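Local coordinates for B-type flagellar hook-associated protein 2 (Pseudomonas aeruginosa, PDB 5FHY) that caps the distal end of the growing flagellar filament, helping flagellin monomers polymerise there and keeping them from leaking out, and is essential for motility, at residues S46-I54 / L158-Y166; K100-I108 / R116-T124. All coordinates share one frame; numbering follows the deposited sequence.

Contact 1 (S46-I54 / L158-Y166); sequences SSKIALQAI and LSDGAAAGY. With NA (sodium ion), chain E.
A50 and G165 form the hydrogen-bonded pair of a short antiparallel ladder in which the two-residue strand 165-166 closes one border of a four-stranded sheet. A50 N gives its hydrogen to G165 O at 2.9 Å, and G165 N returns one to A50 O. One step along, I49 and Y166 make a non-hydrogen-bonded pair with their CA atoms 4.0 Å apart. Beyond the A50-G165 pair, in the other direction, A53 N reaches A162 O at 2.9 Å in the plane of that carbonyl and on a lone pair, so the loop 158-164 stays fastened to 46-54.

Small residues suit this close approach. The CB of A164 sits 3.2 Å from A50 O, while G165 is glycine for a steric reason: a CB there would run into the CA of L158. On the face of A50, its methyl meets L158 CD2 at 3.6 Å; CG of that leucine stands anti to the backbone N (chi1 -178°), which carries the branched end to the strand. On the opposite face, I49 CG2 rests loosely against Y166 CB, and the ring of Y166 leads away. A second subunit packs against L158 with its D178 and hydrogen-bonds D160 OD1 through the backbone N of its K181.

The loop also curls round a sodium ion. Two backbone carbonyls bind the metal, so the side chains of S159 and A163 are not the ligands: S159 O and A163 O each lie 2.6 Å from it.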
loop_
_atom_site.group_PDB
_atom_site.type_symbol
_atom_site.label_atom_id
_atom_site.label_comp_id
_atom_site.label_asym_id
_atom_site.label_seq_id
_atom_site.Cartn_x
_atom_site.Cartn_y
_atom_site.Cartn_z
ATOM N N SER B 46 8.927 17.889 -52.381
ATOM C CA SER B 46 9.481 19.214 -52.621
ATOM C C SER B 46 10.842 19.072 -53.284
ATOM O O SER B 46 11.348 17.964 -53.431
ATOM C CB SER B 46 9.591 20.004 -51.315
ATOM O OG SER B 46 10.444 19.353 -50.386
ATOM N N SER B 47 11.431 20.187 -53.692
ATOM C CA SER B 47 12.696 20.130 -54.408
ATOM C C SER B 47 13.882 20.204 -53.457
ATOM O O SER B 47 13.853 20.929 -52.460
ATOM C CB SER B 47 12.780 21.262 -55.434
ATOM O OG SER B 47 13.992 21.196 -56.166
ATOM N N LYS B 48 14.926 19.451 -53.785
ATOM C CA LYS B 48 16.179 19.481 -53.042
ATOM C C LYS B 48 17.305 19.129 -54.002
ATOM O O LYS B 48 17.336 18.034 -54.572
ATOM C CB LYS B 48 16.148 18.515 -51.851
ATOM C CG LYS B 48 17.464 18.433 -51.075
ATOM C CD LYS B 48 17.319 17.658 -49.768
ATOM C CE LYS B 48 18.658 17.517 -49.053
ATOM N NZ LYS B 48 18.563 16.734 -47.787
ATOM N N ILE B 49 18.221 20.072 -54.197
ATOM C CA ILE B 49 19.281 19.889 -55.173
ATOM C C ILE B 49 20.654 20.063 -54.551
ATOM O O ILE B 49 20.791 20.583 -53.443
ATOM C CB ILE B 49 19.143 20.885 -56.339
ATOM C CG1 ILE B 49 19.514 22.298 -55.882
ATOM C CG2 ILE B 49 17.732 20.854 -56.906
ATOM C CD1 ILE B 49 19.609 23.299 -57.004
ATOM N N ALA B 50 21.672 19.629 -55.283
ATOM C CA ALA B 50 23.055 19.792 -54.854
ATOM C C ALA B 50 23.858 20.354 -56.015
ATOM O O ALA B 50 23.856 19.792 -57.108
ATOM C CB ALA B 50 23.638 18.473 -54.381
ATOM N N LEU B 51 24.542 21.466 -55.780
ATOM C CA LEU B 51 25.303 22.117 -56.843
ATOM C C LEU B 51 26.670 21.460 -56.983
ATOM O O LEU B 51 26.975 20.512 -56.264
ATOM C CB LEU B 51 25.440 23.620 -56.580
ATOM C CG LEU B 51 24.129 24.362 -56.301
ATOM C CD1 LEU B 51 24.390 25.824 -55.992
ATOM C CD2 LEU B 51 23.154 24.212 -57.471
ATOM N N GLN B 52 27.479 21.949 -57.919
ATOM C CA GLN B 52 28.804 21.381 -58.146
ATOM C C GLN B 52 29.665 21.469 -56.894
ATOM O O GLN B 52 29.544 22.418 -56.118
ATOM C CB GLN B 52 29.516 22.095 -59.300
ATOM C CG GLN B 52 29.108 21.624 -60.682
ATOM C CD GLN B 52 29.908 22.283 -61.792
ATOM O OE1 GLN B 52 31.134 22.388 -61.712
ATOM N NE2 GLN B 52 29.217 22.729 -62.840
ATOM N N ALA B 53 30.526 20.474 -56.701
ATOM C CA ALA B 53 31.441 20.475 -55.569
ATOM C C ALA B 53 32.609 21.384 -55.902
ATOM O O ALA B 53 33.112 21.375 -57.024
ATOM C CB ALA B 53 31.920 19.072 -55.244
ATOM N N ILE B 54 33.033 22.178 -54.930
ATOM C CA ILE B 54 34.131 23.101 -55.145
ATOM C C ILE B 54 35.419 22.532 -54.564
ATOM O O ILE B 54 35.511 22.281 -53.362
ATOM C CB ILE B 54 33.825 24.478 -54.526
ATOM C CG1 ILE B 54 32.444 24.960 -54.979
ATOM C CG2 ILE B 54 34.891 25.480 -54.907
ATOM C CD1 ILE B 54 32.313 25.082 -56.474
ATOM N N LEU B 158 21.133 13.164 -58.308
ATOM C CA LEU B 158 22.475 13.275 -57.748
ATOM C C LEU B 158 23.109 11.905 -57.542
ATOM O O LEU B 158 22.482 10.988 -57.016
ATOM C CB LEU B 158 22.444 14.039 -56.418
ATOM C CG LEU B 158 23.799 14.283 -55.739
ATOM C CD1 LEU B 158 24.679 15.192 -56.589
ATOM C CD2 LEU B 158 23.636 14.827 -54.320
ATOM N N SER B 159 24.354 11.775 -57.982
ATOM C CA SER B 159 25.156 10.599 -57.688
ATOM C C SER B 159 26.520 11.079 -57.219
ATOM O O SER B 159 26.802 12.279 -57.262
ATOM C CB SER B 159 25.291 9.695 -58.913
ATOM O OG SER B 159 25.962 10.366 -59.966
ATOM N N ASP B 160 27.354 10.154 -56.754
ATOM C CA ASP B 160 28.668 10.516 -56.224
ATOM C C ASP B 160 29.535 11.180 -57.294
ATOM O O ASP B 160 29.461 10.829 -58.466
ATOM C CB ASP B 160 29.378 9.288 -55.645
ATOM C CG ASP B 160 30.682 9.642 -54.961
ATOM O OD1 ASP B 160 30.722 10.681 -54.269
ATOM O OD2 ASP B 160 31.662 8.880 -55.107
ATOM N N GLY B 161 30.350 12.144 -56.885
ATOM C CA GLY B 161 31.153 12.908 -57.823
ATOM C C GLY B 161 30.915 14.393 -57.640
ATOM O O GLY B 161 29.986 14.798 -56.939
ATOM N N ALA B 162 31.743 15.208 -58.281
ATOM C CA ALA B 162 31.664 16.654 -58.115
ATOM C C ALA B 162 30.477 17.251 -58.863
ATOM O O ALA B 162 30.061 18.374 -58.576
ATOM C CB ALA B 162 32.960 17.312 -58.572
ATOM N N ALA B 163 29.939 16.501 -59.821
ATOM C CA ALA B 163 28.840 16.993 -60.644
ATOM C C ALA B 163 27.593 17.275 -59.825
ATOM O O ALA B 163 27.363 16.664 -58.782
ATOM C CB ALA B 163 28.516 16.002 -61.744
ATOM N N ALA B 164 26.789 18.212 -60.315
ATOM C CA ALA B 164 25.553 18.586 -59.649
ATOM C C ALA B 164 24.447 17.595 -59.973
ATOM O O ALA B 164 24.581 16.776 -60.881
ATOM C CB ALA B 164 25.141 19.997 -60.044
ATOM N N GLY B 165 23.361 17.669 -59.214
ATOM C CA GLY B 165 22.234 16.776 -59.401
ATOM C C GLY B 165 21.172 16.996 -58.344
ATOM O O GLY B 165 21.462 17.524 -57.272
ATOM N N TYR B 166 19.940 16.586 -58.629
ATOM C CA TYR B 166 18.864 16.760 -57.660
ATOM C C TYR B 166 18.857 15.598 -56.671
ATOM O O TYR B 166 19.252 14.484 -57.006
ATOM C CB TYR B 166 17.499 16.904 -58.357
ATOM C CG TYR B 166 17.029 15.684 -59.124
ATOM C CD1 TYR B 166 16.451 14.600 -58.468
ATOM C CD2 TYR B 166 17.122 15.636 -60.512
ATOM C CE1 TYR B 166 16.027 13.483 -59.166
ATOM C CE2 TYR B 166 16.687 14.527 -61.223
ATOM C CZ TYR B 166 16.136 13.456 -60.543
ATOM O OH TYR B 166 15.701 12.352 -61.242
HETATM NA NA NA E . 27.752 14.089 -58.845
#

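Contact 2 (K100-I108 / R116-T124); sequences KEAGVSATI and RLVLSSTKT
T107 and V118 lie side by side on one face of an antiparallel ladder, their side chains pointing the same way. From T107 CB the side chain forks. Its methyl CG2, set between the backbone N and the carbonyl carbon, lies 3.8 Å from V118 CB and 3.9 Å from V118 O; OG1 takes the branch anti to the backbone N (chi1 -168°), away from the valine. Two beta-branched residues suit this place, since both favour extended backbone and each offers a carbon to its neighbour. T107 N hydrogen-bonds V118 O, and V118 N hydrogen-bonds T107 O at 2.8 Å.

Two residues back, S105 and S120 repeat the pattern, with S105 N to S120 O at 2.9 Å; these small polar side chains suit a partly exposed stretch of the face, and S105 OG meets S120 CB. The other face is largely apolar where A106, I108, L117 and L119 lie: A106 CB is 4.2 Å from L119 CG, and I95 of helix 88-98 touches both residues. I108 CG2 reaches over to R116 O at 3.5 Å.

Near G103 the bond from T122 N to G103 O is weak, and the positive phi of G103 (89°), where a CB would also strike T122 OG1, calls for glycine. S121 OG accepts from K123 N at 3.2 Å, an ST turn.

The whole is a beta hairpin of strands 104-111 and 114-121, backed on one face by helix 88-98, within the flagellin hook IN motif.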
loop_
_atom_site.group_PDB
_atom_site.type_symbol
_atom_site.label_atom_id
_atom_site.label_comp_id
_atom_site.label_asym_id
_atom_site.label_seq_id
_atom_site.Cartn_x
_atom_site.Cartn_y
_atom_site.Cartn_z
ATOM N N LYS B 100 13.972 33.245 -47.296
ATOM C CA LYS B 100 13.089 33.022 -46.150
ATOM C C LYS B 100 11.629 33.048 -46.573
ATOM O O LYS B 100 10.767 32.445 -45.937
ATOM C CB LYS B 100 13.310 34.084 -45.077
ATOM C CG LYS B 100 14.679 34.692 -45.092
ATOM C CD LYS B 100 14.609 36.173 -44.787
ATOM C CE LYS B 100 13.768 36.898 -45.831
ATOM N NZ LYS B 100 14.263 36.599 -47.209
ATOM N N GLU B 101 11.372 33.780 -47.649
ATOM C CA GLU B 101 10.028 34.019 -48.144
ATOM C C GLU B 101 9.402 32.783 -48.781
ATOM O O GLU B 101 8.270 32.414 -48.472
ATOM C CB GLU B 101 10.063 35.157 -49.165
ATOM C CG GLU B 101 11.205 35.041 -50.188
ATOM C CD GLU B 101 12.513 35.668 -49.729
ATOM O OE1 GLU B 101 12.984 35.328 -48.622
ATOM O OE2 GLU B 101 13.073 36.494 -50.479
ATOM N N ALA B 102 10.154 32.155 -49.680
ATOM C CA ALA B 102 9.648 31.059 -50.498
ATOM C C ALA B 102 9.886 29.703 -49.844
ATOM O O ALA B 102 9.345 28.689 -50.281
ATOM C CB ALA B 102 10.286 31.098 -51.875
ATOM N N GLY B 103 10.699 29.688 -48.795
ATOM C CA GLY B 103 10.999 28.450 -48.103
ATOM C C GLY B 103 12.203 27.779 -48.725
ATOM O O GLY B 103 12.298 26.553 -48.772
ATOM N N VAL B 104 13.135 28.594 -49.201
ATOM C CA VAL B 104 14.379 28.072 -49.738
ATOM C C VAL B 104 15.474 28.238 -48.705
ATOM O O VAL B 104 15.753 29.347 -48.253
ATOM C CB VAL B 104 14.789 28.786 -51.039
ATOM C CG1 VAL B 104 16.160 28.299 -51.507
ATOM C CG2 VAL B 104 13.733 28.579 -52.118
ATOM N N SER B 105 16.082 27.123 -48.322
ATOM C CA SER B 105 17.168 27.145 -47.358
ATOM C C SER B 105 18.398 26.554 -48.018
ATOM O O SER B 105 18.317 26.010 -49.118
ATOM C CB SER B 105 16.802 26.366 -46.092
ATOM O OG SER B 105 16.744 24.971 -46.347
ATOM N N ALA B 106 19.538 26.656 -47.348
ATOM C CA ALA B 106 20.795 26.216 -47.935
ATOM C C ALA B 106 21.785 25.745 -46.877
ATOM O O ALA B 106 21.771 26.214 -45.741
ATOM C CB ALA B 106 21.405 27.330 -48.768
ATOM N N THR B 107 22.651 24.820 -47.266
ATOM C CA THR B 107 23.714 24.355 -46.391
ATOM C C THR B 107 24.908 23.931 -47.228
ATOM O O THR B 107 24.879 24.025 -48.454
ATOM C CB THR B 107 23.249 23.174 -45.514
ATOM O OG1 THR B 107 24.213 22.926 -44.483
ATOM C CG2 THR B 107 23.081 21.917 -46.357
ATOM N N ILE B 108 25.962 23.474 -46.559
ATOM C CA ILE B 108 27.171 23.039 -47.237
ATOM C C ILE B 108 27.407 21.575 -46.888
ATOM O O ILE B 108 27.226 21.167 -45.740
ATOM C CB ILE B 108 28.405 23.889 -46.840
ATOM C CG1 ILE B 108 28.097 25.382 -46.970
ATOM C CG2 ILE B 108 29.613 23.526 -47.696
ATOM C CD1 ILE B 108 29.312 26.269 -46.821
ATOM N N ARG B 116 30.067 21.752 -51.302
ATOM C CA ARG B 116 29.093 22.207 -52.289
ATOM C C ARG B 116 27.871 22.792 -51.605
ATOM O O ARG B 116 27.607 22.515 -50.435
ATOM C CB ARG B 116 28.672 21.053 -53.201
ATOM C CG ARG B 116 27.684 20.078 -52.567
ATOM C CD ARG B 116 27.361 18.939 -53.521
ATOM N NE ARG B 116 28.486 18.015 -53.616
ATOM C CZ ARG B 116 28.726 17.225 -54.654
ATOM N NH1 ARG B 116 27.919 17.240 -55.707
ATOM N NH2 ARG B 116 29.780 16.422 -54.638
ATOM N N LEU B 117 27.115 23.598 -52.340
ATOM C CA LEU B 117 25.899 24.174 -51.785
ATOM C C LEU B 117 24.740 23.207 -51.973
ATOM O O LEU B 117 24.565 22.640 -53.049
ATOM C CB LEU B 117 25.585 25.519 -52.441
ATOM C CG LEU B 117 26.486 26.693 -52.053
ATOM C CD1 LEU B 117 26.390 27.813 -53.079
ATOM C CD2 LEU B 117 26.146 27.196 -50.658
ATOM N N VAL B 118 23.958 23.014 -50.915
ATOM C CA VAL B 118 22.797 22.136 -50.973
ATOM C C VAL B 118 21.563 22.966 -50.642
ATOM O O VAL B 118 21.457 23.536 -49.554
ATOM C CB VAL B 118 22.928 20.939 -50.000
ATOM C CG1 VAL B 118 21.630 20.133 -49.954
ATOM C CG2 VAL B 118 24.096 20.048 -50.407
ATOM N N LEU B 119 20.640 23.047 -51.592
ATOM C CA LEU B 119 19.487 23.923 -51.451
ATOM C C LEU B 119 18.188 23.129 -51.358
ATOM O O LEU B 119 18.000 22.142 -52.068
ATOM C CB LEU B 119 19.434 24.916 -52.616
ATOM C CG LEU B 119 20.504 26.015 -52.684
ATOM C CD1 LEU B 119 21.854 25.483 -53.169
ATOM C CD2 LEU B 119 20.031 27.146 -53.579
ATOM N N SER B 120 17.305 23.553 -50.459
ATOM C CA SER B 120 16.033 22.867 -50.246
ATOM C C SER B 120 14.848 23.819 -50.345
ATOM O O SER B 120 14.940 24.985 -49.967
ATOM C CB SER B 120 16.010 22.176 -48.878
ATOM O OG SER B 120 16.984 21.153 -48.794
ATOM N N SER B 121 13.728 23.307 -50.845
ATOM C CA SER B 121 12.492 24.074 -50.896
ATOM C C SER B 121 11.408 23.375 -50.082
ATOM O O SER B 121 11.444 22.161 -49.912
ATOM C CB SER B 121 12.034 24.260 -52.342
ATOM O OG SER B 121 10.712 24.761 -52.390
ATOM N N THR B 122 10.446 24.136 -49.574
ATOM C CA THR B 122 9.369 23.542 -48.791
ATOM C C THR B 122 8.060 23.462 -49.568
ATOM O O THR B 122 7.036 23.043 -49.027
ATOM C CB THR B 122 9.115 24.326 -47.491
ATOM O OG1 THR B 122 8.728 25.669 -47.805
ATOM C CG2 THR B 122 10.362 24.344 -46.631
ATOM N N LYS B 123 8.093 23.848 -50.839
ATOM C CA LYS B 123 6.881 23.846 -51.642
ATOM C C LYS B 123 6.749 22.501 -52.340
ATOM O O LYS B 123 7.597 22.123 -53.146
ATOM C CB LYS B 123 6.899 24.986 -52.659
ATOM C CG LYS B 123 5.563 25.245 -53.335
ATOM C CD LYS B 123 4.587 25.933 -52.399
ATOM C CE LYS B 123 3.168 25.900 -52.946
ATOM N NZ LYS B 123 2.336 24.866 -52.272
ATOM N N THR B 124 5.678 21.783 -52.029
ATOM C CA THR B 124 5.416 20.502 -52.665
ATOM C C THR B 124 4.596 20.695 -53.936
ATOM O O THR B 124 3.845 21.663 -54.053
ATOM C CB THR B 124 4.673 19.546 -51.716
ATOM O OG1 THR B 124 3.521 20.206 -51.172
ATOM C CG2 THR B 124 5.586 19.096 -50.580
#

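How the contacts relate
The centres of the two contacts lie 13 Å apart in one antiparallel sheet, whose order is 104-111, 114-121, 48-50, 165-166. Contact 2 joins the first two strands and contact 1 the last two; between them 114-121 pairs with 48-50, where S121 N lies 2.9 Å from S47 O. Along the chain the hairpin is nested inside the loop that contact 1 closes, so strands from before and after it add to one side of it. R116 ties the two together: its guanidinium group pairs with D111 and bonds G161 O in the sodium-binding loop. In this fragment of a longer protein, the sheet includes the hook IN hairpin and meets a neighbouring subunit in the crystallised assembly.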